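Local coordinates for tubulin-like protein CetZ (Methanosaeta thermophila, PDB 3ZID) that binds guanine nucleotides as a tubulin/FtsZ-family GTPase of the archaeal cytoskeleton and probably takes part in the control of cell shape, at residues Asn194-Val197 / Ala198-Leu202; Ile52-Leu55 / Lys56-Lys59. All coordinates share one frame; numbering follows the deposited sequence.

Both contacts are local, each made within its own continuous piece of chain, and their centres lie 20 Å apart with no touch between them. Contact 1 is a buried contact along the long helix 186-210, with helix 10-30 and strand 232-238 as neighbours; contact 2 lies nearer the surface, where the short helix 52-56 ends and the chain turns toward strand 66-68. Helix 10-30 is a common neighbour, meeting N194 and A198 from contact 1 and D54, L55 and L58 from contact 2. Their chemistry follows their place: in 194-202 polar groups are paired with the guanine base, a water and backbone carbonyls, whereas 52-59 sets K56 and E57 at the surface, D54 toward the nucleotide and two leucines inward.

Contact 1 (Asn194-Val197 / Ala198-Leu202); sequences NTMV and AQRLL. With GDP (guanosine-5'-diphosphate), chain C.
The central helix 186-210, which in the tubulin/FtsZ fold joins the nucleotide-binding and C-terminal domains, carries this contact one turn apart, V197 on L201 and M196 on R200. Four successive i to i+4 bonds define the helix, from A198 N to N194 O (2.9 Å) through L201 N to V197 O. V197 and L201 run alongside each other, CG1 meeting CD1 at 4.0 Å; with chi1 at 177°, V197 CG1 is anti to the backbone N and directed down the helix toward that methyl. M196 and R200 also lie side by side, CE coming obliquely to the guanidinium. R200 NE gives its hydrogen to a water (2.7 Å), which lies in the guanidinium plane at its edge and donates to Q199 OE1 (3.0 Å), while R200 NH1 bonds the carbonyls of L234 and G258. At the other end of the segment, the N194 amide reads the guanine: OD1 accepts from GDP N1 (2.6 Å) and, weakly, N2, and ND2 donates to GDP O6 (2.9 Å, 171°). One amide thus matches both a donor and an acceptor of the base, which is consistent with selection for guanine, while the buried arginine is held by carbonyls and water.

Contact 2 (Ile52-Leu55 / Lys56-Lys59); sequences INDL and KELK
Backbone geometry places I52-L55 in the short helix 52-56 and K56-K59 where that helix gives way to the loop before strand 66-68. K56 N bonds I52 O at 2.9 Å and E57 N bonds N53 O at 3.1 Å, both i to i+4; E57 N also makes a weak bond to D54 O. The next bond is i to i+3, L58 N to L55 O at 3.3 Å, and its donor stands 67° out of the carbonyl plane. At L58 psi reaches 147°, so the chain has left helical geometry there.

On the outer side, N53 and K56 lie alongside each other and point the same way. The lysine chain bends at chi3 (56°), which turns its end back toward the asparagine, yet NZ stays 3.8 Å from N53 OD1. E57, extended beyond CG, lies along the preceding turn: OE2 comes to 3.0 Å from N53 O, a close approach of two acceptors that is not a hydrogen bond. Its carboxylate plane is nearly perpendicular to that of D54. On the buried side L55 CD2 and L58 CD1 approach to 4.3 Å, and both leucines reach A47 of strand 42-49 and N14.

The chemistry is therefore divided by side: apolar branches settle the turn against the sheet and helix 10-30, while the like charges of D54 and E57 are kept apart, OD1 of D54 lying 4.2 Å from OE2 of E57 with the two planes crossed. D54 meets Q11 and N14 of helix 10-30, its OD2 accepts a weak bond from N49, and its side chain comes within about 4 Å of GDP, so this end of the helix borders the nucleotide site.

Contact 1 (Asn194-Val197 / Ala198-Leu202)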
ATOM      1  N   ASN A 194       3.020   6.632  -7.581  1.00 15.29           N
ATOM      2  CA  ASN A 194       3.675   5.373  -7.898  1.00 16.52           C
ATOM      3  C   ASN A 194       5.201   5.536  -7.811  1.00 18.30           C
ATOM      4  O   ASN A 194       5.904   4.660  -7.313  1.00 18.72           O
ATOM      5  CB  ASN A 194       3.286   4.864  -9.298  1.00 13.95           C
ATOM      6  CG  ASN A 194       1.814   4.546  -9.438  1.00 15.44           C
ATOM      7  OD1 ASN A 194       1.053   4.553  -8.466  1.00 17.95           O
ATOM      8  ND2 ASN A 194       1.393   4.289 -10.675  1.00 14.50           N
ATOM      9  N   THR A 195       5.698   6.673  -8.282  1.00 16.97           N
ATOM     10  CA  THR A 195       7.134   6.941  -8.218  1.00 19.15           C
ATOM     11  C   THR A 195       7.617   7.021  -6.774  1.00 19.75           C
ATOM     12  O   THR A 195       8.675   6.495  -6.451  1.00 18.62           O
ATOM     13  CB  THR A 195       7.500   8.234  -8.984  1.00 20.50           C
ATOM     14  OG1 THR A 195       7.273   8.022 -10.376  1.00 21.77           O
ATOM     15  CG2 THR A 195       8.977   8.655  -8.767  1.00 21.51           C
ATOM     16  N   MET A 196       6.823   7.646  -5.907  1.00 16.14           N
ATOM     17  CA  MET A 196       7.175   7.772  -4.491  1.00 15.94           C
ATOM     18  C   MET A 196       7.159   6.420  -3.799  1.00 18.49           C
ATOM     19  O   MET A 196       8.017   6.141  -2.963  1.00 21.30           O
ATOM     20  CB  MET A 196       6.214   8.731  -3.761  1.00 19.41           C
ATOM     21  CG  MET A 196       6.277  10.170  -4.239  1.00 20.19           C
ATOM     22  SD  MET A 196       4.999  11.201  -3.508  1.00 36.31           S
ATOM     23  CE  MET A 196       5.475  11.146  -1.790  1.00 35.91           C
ATOM     24  N   VAL A 197       6.182   5.578  -4.142  1.00 14.93           N
ATOM     25  CA  VAL A 197       6.088   4.267  -3.509  1.00 13.35           C
ATOM     26  C   VAL A 197       7.292   3.438  -3.916  1.00 12.81           C
ATOM     27  O   VAL A 197       7.981   2.882  -3.083  1.00 17.84           O
ATOM     28  CB  VAL A 197       4.813   3.499  -3.922  1.00 14.03           C
ATOM     29  CG1 VAL A 197       4.823   2.095  -3.285  1.00 13.05           C
ATOM     30  CG2 VAL A 197       3.566   4.266  -3.471  1.00 12.86           C
ATOM     31  N   ALA A 198       7.533   3.373  -5.219  1.00 12.43           N
ATOM     32  CA  ALA A 198       8.634   2.601  -5.767  1.00 21.17           C
ATOM     33  C   ALA A 198       9.978   3.058  -5.190  1.00 15.23           C
ATOM     34  O   ALA A 198      10.839   2.248  -4.865  1.00 18.70           O
ATOM     35  CB  ALA A 198       8.627   2.699  -7.275  1.00 17.04           C
ATOM     36  N   GLN A 199      10.150   4.365  -5.070  1.00 21.45           N
ATOM     37  CA  GLN A 199      11.406   4.910  -4.562  1.00 22.57           C
ATOM     38  C   GLN A 199      11.642   4.427  -3.147  1.00 21.83           C
ATOM     39  O   GLN A 199      12.731   3.940  -2.809  1.00 18.95           O
ATOM     40  CB  GLN A 199      11.343   6.425  -4.564  1.00 20.86           C
ATOM     41  CG  GLN A 199      12.649   7.122  -4.287  1.00 23.63           C
ATOM     42  CD  GLN A 199      12.524   8.626  -4.524  1.00 37.58           C
ATOM     43  OE1 GLN A 199      11.443   9.206  -4.354  1.00 38.64           O
ATOM     44  NE2 GLN A 199      13.617   9.255  -4.934  1.00 37.88           N
ATOM     45  N   ARG A 200      10.595   4.505  -2.336  1.00 18.45           N
ATOM     46  CA  ARG A 200      10.688   4.067  -0.957  1.00 18.02           C
ATOM     47  C   ARG A 200      10.899   2.564  -0.818  1.00 13.93           C
ATOM     48  O   ARG A 200      11.709   2.152  -0.010  1.00 19.61           O
ATOM     49  CB  ARG A 200       9.469   4.532  -0.159  1.00 12.24           C
ATOM     50  CG  ARG A 200       9.552   6.018   0.165  1.00 23.17           C
ATOM     51  CD  ARG A 200       8.197   6.663   0.348  1.00 20.40           C
ATOM     52  NE  ARG A 200       8.224   8.076  -0.037  1.00 21.00           N
ATOM     53  CZ  ARG A 200       7.699   9.053   0.685  1.00 21.89           C
ATOM     54  NH1 ARG A 200       7.107   8.795   1.854  1.00 21.32           N
ATOM     55  NH2 ARG A 200       7.786  10.297   0.249  1.00 29.47           N
ATOM     56  N   LEU A 201      10.234   1.750  -1.642  1.00 11.78           N
ATOM     57  CA  LEU A 201      10.375   0.296  -1.542  1.00 12.79           C
ATOM     58  C   LEU A 201      11.784  -0.148  -1.931  1.00 13.58           C
ATOM     59  O   LEU A 201      12.359  -1.050  -1.323  1.00 14.23           O
ATOM     60  CB  LEU A 201       9.366  -0.424  -2.441  1.00 15.59           C
ATOM     61  CG  LEU A 201       7.884  -0.414  -2.032  1.00 23.01           C
ATOM     62  CD1 LEU A 201       7.049  -1.179  -3.075  1.00 27.63           C
ATOM     63  CD2 LEU A 201       7.708  -0.986  -0.638  1.00 19.26           C
ATOM     64  N   LEU A 202      12.302   0.472  -2.989  1.00 11.71           N
ATOM     65  CA  LEU A 202      13.653   0.180  -3.453  1.00 17.64           C
ATOM     66  C   LEU A 202      14.700   0.576  -2.420  1.00 12.90           C
ATOM     67  O   LEU A 202      15.662  -0.155  -2.192  1.00 18.08           O
ATOM     68  CB  LEU A 202      13.913   0.845  -4.800  1.00 16.25           C
ATOM     69  CG  LEU A 202      13.224   0.079  -5.931  1.00 15.43           C
ATOM     70  CD1 LEU A 202      13.270   0.881  -7.218  1.00 17.01           C
ATOM     71  CD2 LEU A 202      13.901  -1.296  -6.098  1.00 17.73           C
TER
HETATM   72  PB  GDP C 999      -8.393  -3.375 -10.046  1.00 21.50           P
HETATM   73  O1B GDP C 999      -7.671  -3.989  -8.859  1.00 19.75           O
HETATM   74  O2B GDP C 999      -7.538  -3.501 -11.292  1.00 20.81           O
HETATM   75  O3B GDP C 999      -9.712  -4.106 -10.231  1.00 21.17           O
HETATM   76  O3A GDP C 999      -8.745  -1.843  -9.728  1.00 30.29           O
HETATM   77  PA  GDP C 999      -7.626  -0.716  -9.497  1.00 21.73           P
HETATM   78  O1A GDP C 999      -7.579   0.227 -10.648  1.00 19.00           O
HETATM   79  O2A GDP C 999      -6.263  -1.276  -9.154  1.00 22.06           O
HETATM   80  O5' GDP C 999      -8.222  -0.037  -8.188  1.00 25.02           O
HETATM   81  C5' GDP C 999      -8.754   1.276  -8.275  1.00 26.63           C
HETATM   82  C4' GDP C 999      -8.172   2.086  -7.126  1.00 22.92           C
HETATM   83  O4' GDP C 999      -6.763   2.195  -7.334  1.00 18.04           O
HETATM   84  C3' GDP C 999      -8.738   3.479  -7.172  1.00 15.33           C
HETATM   85  O3' GDP C 999      -8.685   3.982  -5.839  1.00 22.01           O
HETATM   86  C2' GDP C 999      -7.751   4.199  -8.050  1.00 21.96           C
HETATM   87  O2' GDP C 999      -7.741   5.584  -7.723  1.00 20.99           O
HETATM   88  C1' GDP C 999      -6.440   3.553  -7.649  1.00 19.80           C
HETATM   89  N9  GDP C 999      -5.434   3.473  -8.708  1.00 18.52           N
HETATM   90  C8  GDP C 999      -5.583   2.956  -9.943  1.00 17.14           C
HETATM   91  N7  GDP C 999      -4.408   2.998 -10.617  1.00 24.03           N
HETATM   92  C5  GDP C 999      -3.498   3.553  -9.790  1.00 17.03           C
HETATM   93  C6  GDP C 999      -2.070   3.874  -9.854  1.00 14.57           C
HETATM   94  O6  GDP C 999      -1.428   3.663 -10.890  1.00 21.86           O
HETATM   95  N1  GDP C 999      -1.502   4.418  -8.779  1.00 14.27           N
HETATM   96  C2  GDP C 999      -2.182   4.674  -7.653  1.00 17.84           C
HETATM   97  N2  GDP C 999      -1.519   5.236  -6.621  1.00 17.35           N
HETATM   98  N3  GDP C 999      -3.502   4.407  -7.502  1.00 18.13           N
HETATM   99  C4  GDP C 999      -4.180   3.846  -8.527  1.00 20.20           C
HETATM  100  O   HOH W   1       9.403   9.119  -2.200  1.00 33.13           O

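Contact 2 (Ile52-Leu55 / Lys56-Lys59)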
ATOM      1  N   ILE A  52      -6.182  -7.783 -19.566  1.00 35.86           N
ATOM      2  CA  ILE A  52      -4.966  -7.856 -20.374  1.00 38.88           C
ATOM      3  C   ILE A  52      -4.524  -6.491 -20.914  1.00 32.97           C
ATOM      4  O   ILE A  52      -3.330  -6.269 -21.121  1.00 42.16           O
ATOM      5  CB  ILE A  52      -5.072  -8.920 -21.509  1.00 43.49           C
ATOM      6  CG1 ILE A  52      -3.698  -9.175 -22.135  1.00 47.37           C
ATOM      7  CG2 ILE A  52      -6.116  -8.533 -22.546  1.00 44.67           C
ATOM      8  CD1 ILE A  52      -3.708 -10.226 -23.204  1.00 52.03           C
ATOM      9  N   ASN A  53      -5.468  -5.576 -21.131  1.00 30.69           N
ATOM     10  CA  ASN A  53      -5.106  -4.201 -21.521  1.00 41.48           C
ATOM     11  C   ASN A  53      -4.155  -3.539 -20.529  1.00 40.69           C
ATOM     12  O   ASN A  53      -3.234  -2.839 -20.931  1.00 45.60           O
ATOM     13  CB  ASN A  53      -6.337  -3.310 -21.723  1.00 47.90           C
ATOM     14  CG  ASN A  53      -6.987  -3.516 -23.072  1.00 49.26           C
ATOM     15  OD1 ASN A  53      -6.351  -3.998 -24.011  1.00 49.68           O
ATOM     16  ND2 ASN A  53      -8.254  -3.142 -23.181  1.00 50.30           N
ATOM     17  N   ASP A  54      -4.407  -3.740 -19.237  1.00 38.10           N
ATOM     18  CA  ASP A  54      -3.544  -3.198 -18.194  1.00 35.21           C
ATOM     19  C   ASP A  54      -2.124  -3.735 -18.307  1.00 31.28           C
ATOM     20  O   ASP A  54      -1.170  -2.977 -18.188  1.00 32.11           O
ATOM     21  CB  ASP A  54      -4.084  -3.518 -16.798  1.00 40.84           C
ATOM     22  CG  ASP A  54      -5.484  -2.983 -16.563  1.00 45.89           C
ATOM     23  OD1 ASP A  54      -6.019  -2.296 -17.453  1.00 53.18           O
ATOM     24  OD2 ASP A  54      -6.043  -3.252 -15.478  1.00 44.04           O
ATOM     25  N   LEU A  55      -1.990  -5.043 -18.515  1.00 35.57           N
ATOM     26  CA  LEU A  55      -0.670  -5.660 -18.624  1.00 33.32           C
ATOM     27  C   LEU A  55       0.040  -5.188 -19.883  1.00 33.90           C
ATOM     28  O   LEU A  55       1.257  -5.018 -19.892  1.00 29.50           O
ATOM     29  CB  LEU A  55      -0.783  -7.179 -18.611  1.00 30.97           C
ATOM     30  CG  LEU A  55      -1.364  -7.793 -17.338  1.00 32.53           C
ATOM     31  CD1 LEU A  55      -1.775  -9.235 -17.602  1.00 32.09           C
ATOM     32  CD2 LEU A  55      -0.352  -7.733 -16.195  1.00 31.27           C
ATOM     33  N   LYS A  56      -0.740  -4.935 -20.930  1.00 37.40           N
ATOM     34  CA  LYS A  56      -0.189  -4.452 -22.193  1.00 39.37           C
ATOM     35  C   LYS A  56       0.427  -3.068 -22.046  1.00 40.61           C
ATOM     36  O   LYS A  56       1.455  -2.776 -22.650  1.00 44.29           O
ATOM     37  CB  LYS A  56      -1.260  -4.435 -23.275  1.00 42.45           C
ATOM     38  CG  LYS A  56      -1.539  -5.803 -23.871  1.00 47.88           C
ATOM     39  CD  LYS A  56      -2.801  -5.786 -24.727  1.00 51.12           C
ATOM     40  CE  LYS A  56      -2.733  -4.746 -25.834  1.00 52.71           C
ATOM     41  NZ  LYS A  56      -3.922  -4.829 -26.745  1.00 57.02           N
ATOM     42  N   GLU A  57      -0.214  -2.218 -21.252  1.00 36.48           N
ATOM     43  CA  GLU A  57       0.251  -0.851 -21.047  1.00 30.93           C
ATOM     44  C   GLU A  57       1.507  -0.746 -20.181  1.00 34.71           C
ATOM     45  O   GLU A  57       2.064   0.333 -20.046  1.00 42.80           O
ATOM     46  CB  GLU A  57      -0.858   0.012 -20.435  1.00 33.22           C
ATOM     47  CG  GLU A  57      -2.110   0.167 -21.288  1.00 46.96           C
ATOM     48  CD  GLU A  57      -3.321   0.611 -20.468  1.00 60.66           C
ATOM     49  OE1 GLU A  57      -3.208   1.600 -19.708  1.00 67.06           O
ATOM     50  OE2 GLU A  57      -4.387  -0.038 -20.575  1.00 65.57           O
ATOM     51  N   LEU A  58       1.946  -1.846 -19.580  1.00 37.61           N
ATOM     52  CA  LEU A  58       3.164  -1.806 -18.781  1.00 33.49           C
ATOM     53  C   LEU A  58       4.343  -1.614 -19.722  1.00 38.56           C
ATOM     54  O   LEU A  58       4.323  -2.101 -20.849  1.00 41.52           O
ATOM     55  CB  LEU A  58       3.311  -3.072 -17.933  1.00 29.55           C
ATOM     56  CG  LEU A  58       2.183  -3.315 -16.915  1.00 27.56           C
ATOM     57  CD1 LEU A  58       2.462  -4.538 -16.054  1.00 26.73           C
ATOM     58  CD2 LEU A  58       1.929  -2.082 -16.032  1.00 25.10           C
ATOM     59  N   LYS A  59       5.374  -0.916 -19.258  1.00 36.07           N
ATOM     60  CA  LYS A  59       6.439  -0.474 -20.160  1.00 35.83           C
ATOM     61  C   LYS A  59       7.842  -0.871 -19.744  1.00 31.57           C
ATOM     62  O   LYS A  59       8.735  -0.862 -20.565  1.00 32.16           O
ATOM     63  CB  LYS A  59       6.393   1.051 -20.300  1.00 37.01           C
ATOM     64  CG  LYS A  59       5.090   1.581 -20.877  1.00 49.63           C
ATOM     65  CD  LYS A  59       4.961   3.086 -20.671  1.00 58.84           C
ATOM     66  CE  LYS A  59       3.621   3.604 -21.188  1.00 67.90           C
ATOM     67  NZ  LYS A  59       3.511   5.087 -21.080  1.00 72.96           N
TER